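Local atomic coordinates of alcohol dehydrogenase IV (Corynebacterium glutamicum, PDB entry 3IV7), a protein that probably reduces maleylacetate, using a nicotinamide cofactor (NAD), as an enzyme of the iron-containing alcohol dehydrogenase family. Residues T247-F252 with E320-T325. Sequence-based numbering, arbitrary orientation.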
loop_
_atom_site.group_PDB
_atom_site.type_symbol
_atom_site.label_atom_id
_atom_site.label_comp_id
_atom_site.label_asym_id
_atom_site.label_seq_id
_atom_site.Cartn_x
_atom_site.Cartn_y
_atom_site.Cartn_z
ATOM N N THR A 247 10.915 4.378 -25.505
ATOM C CA THR A 247 11.462 4.491 -26.882
ATOM C C THR A 247 11.512 5.944 -27.342
ATOM O O THR A 247 12.532 6.398 -27.858
ATOM C CB THR A 247 10.606 3.712 -27.895
ATOM O OG1 THR A 247 10.624 2.320 -27.588
ATOM C CG2 THR A 247 11.116 3.921 -29.345
ATOM N N LEU A 248 10.412 6.689 -27.137
ATOM C CA LEU A 248 10.346 8.062 -27.641
ATOM C C LEU A 248 11.343 8.973 -26.900
ATOM O O LEU A 248 11.964 9.836 -27.514
ATOM C CB LEU A 248 8.908 8.619 -27.593
ATOM C CG LEU A 248 7.849 7.989 -28.536
ATOM C CD1 LEU A 248 6.464 8.629 -28.340
ATOM C CD2 LEU A 248 8.265 8.099 -29.997
ATOM N N GLY A 249 11.518 8.745 -25.600
ATOM C CA GLY A 249 12.494 9.506 -24.794
ATOM C C GLY A 249 13.931 9.060 -25.045
ATOM O O GLY A 249 14.837 9.875 -25.117
ATOM N N GLY A 250 14.122 7.760 -25.211
ATOM C CA GLY A 250 15.458 7.189 -25.349
ATOM C C GLY A 250 16.037 7.364 -26.722
ATOM O O GLY A 250 17.130 7.900 -26.884
ATOM N N THR A 251 15.279 6.959 -27.722
ATOM C CA THR A 251 15.759 6.941 -29.084
ATOM C C THR A 251 15.564 8.258 -29.804
ATOM O O THR A 251 16.392 8.643 -30.631
ATOM C CB THR A 251 15.039 5.857 -29.874
ATOM O OG1 THR A 251 15.106 4.615 -29.152
ATOM C CG2 THR A 251 15.655 5.705 -31.277
ATOM N N PHE A 252 14.462 8.955 -29.517
ATOM C CA PHE A 252 14.170 10.205 -30.234
ATOM C C PHE A 252 14.338 11.425 -29.387
ATOM O O PHE A 252 14.072 12.520 -29.830
ATOM C CB PHE A 252 12.763 10.152 -30.799
ATOM C CG PHE A 252 12.569 9.065 -31.769
ATOM C CD1 PHE A 252 12.221 7.801 -31.345
ATOM C CD2 PHE A 252 12.771 9.282 -33.108
ATOM C CE1 PHE A 252 12.056 6.793 -32.235
ATOM C CE2 PHE A 252 12.609 8.267 -34.005
ATOM C CZ PHE A 252 12.237 7.025 -33.569
ATOM N N GLU A 320 10.736 3.147 -37.029
ATOM C CA GLU A 320 11.794 2.816 -36.099
ATOM C C GLU A 320 11.248 2.698 -34.659
ATOM O O GLU A 320 11.595 1.746 -33.924
ATOM C CB GLU A 320 12.885 3.873 -36.152
ATOM C CG GLU A 320 14.073 3.617 -35.194
ATOM C CD GLU A 320 15.130 4.723 -35.264
ATOM O OE1 GLU A 320 14.951 5.673 -36.073
ATOM O OE2 GLU A 320 16.129 4.648 -34.506
ATOM N N ALA A 321 10.424 3.666 -34.245
ATOM C CA ALA A 321 9.864 3.624 -32.931
ATOM C C ALA A 321 9.183 2.288 -32.742
ATOM O O ALA A 321 9.295 1.672 -31.687
ATOM C CB ALA A 321 8.851 4.784 -32.717
ATOM N N VAL A 322 8.414 1.899 -33.745
ATOM C CA VAL A 322 7.688 0.640 -33.731
ATOM C C VAL A 322 8.631 -0.551 -33.687
ATOM O O VAL A 322 8.442 -1.469 -32.882
ATOM C CB VAL A 322 6.793 0.531 -34.929
ATOM C CG1 VAL A 322 6.310 -0.864 -35.088
ATOM C CG2 VAL A 322 5.623 1.543 -34.786
ATOM N N ASP A 323 9.664 -0.523 -34.523
ATOM C CA ASP A 323 10.720 -1.557 -34.475
ATOM C C ASP A 323 11.247 -1.826 -33.089
ATOM O O ASP A 323 11.343 -2.967 -32.687
ATOM C CB ASP A 323 11.903 -1.162 -35.320
ATOM C CG ASP A 323 11.958 -1.882 -36.534
ATOM O OD1 ASP A 323 12.164 -3.121 -36.470
ATOM O OD2 ASP A 323 11.787 -1.248 -37.578
ATOM N N VAL A 324 11.642 -0.752 -32.407
ATOM C CA VAL A 324 12.245 -0.814 -31.097
ATOM C C VAL A 324 11.293 -1.211 -29.972
ATOM O O VAL A 324 11.714 -1.783 -28.959
ATOM C CB VAL A 324 12.822 0.559 -30.739
ATOM C CG1 VAL A 324 13.223 0.601 -29.266
ATOM C CG2 VAL A 324 14.001 0.877 -31.655
ATOM N N THR A 325 10.024 -0.896 -30.140
ATOM C CA THR A 325 9.045 -1.067 -29.087
ATOM C C THR A 325 8.224 -2.345 -29.164
ATOM O O THR A 325 7.812 -2.885 -28.132
ATOM C CB THR A 325 8.059 0.094 -29.100
ATOM O OG1 THR A 325 8.772 1.305 -28.897
ATOM C CG2 THR A 325 7.000 -0.084 -27.990
#
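Thr247, whose CA-to-CB bond points at helix 318-326, gives up more surface here than any other residue of the two segments, and it uses both branches of its side chain. Its OG1 lies 2.5 Å from OG1 of Thr325, a very short hydrogen bond in which either hydroxyl could be the donor. Its methyl CG2 rests 3.7 Å from the backbone O of Ala321. CA of Thr247 and CA of Ala321 are 6.3 Å apart, the closest such pair. A threonine suits such a place because it is small, and can bury a methyl while its hydroxyl finds a polar partner; branched Val324 sets CG1 in van der Waals contact with OG1 of Thr247, at 3.5 Å. Ala321 matches it: a one-carbon side chain lets the segments approach closely, and its CB meets CE1 of Phe252 at 3.8 Å. In the all-helical C-terminal part of the iron-containing alcohol dehydrogenase fold, residues 247-252, on the C-terminal side of helix 240-250, pack against helix 318-326. Helix 339-351 adds Leu346 against Ala321. The CA-to-CB bond of Phe252 points sideways, yet the side chain's length brings its ring to Ala321, and Phe313 meets that ring edge-to-face. Extended Glu320 runs past the ring, CB 4.1 Å from CZ of Phe252, and keeps its carboxylate at the exposed border, where a charge can stay solvated and OE2 touches CG2 of Thr251 (3.4 Å, van der Waals).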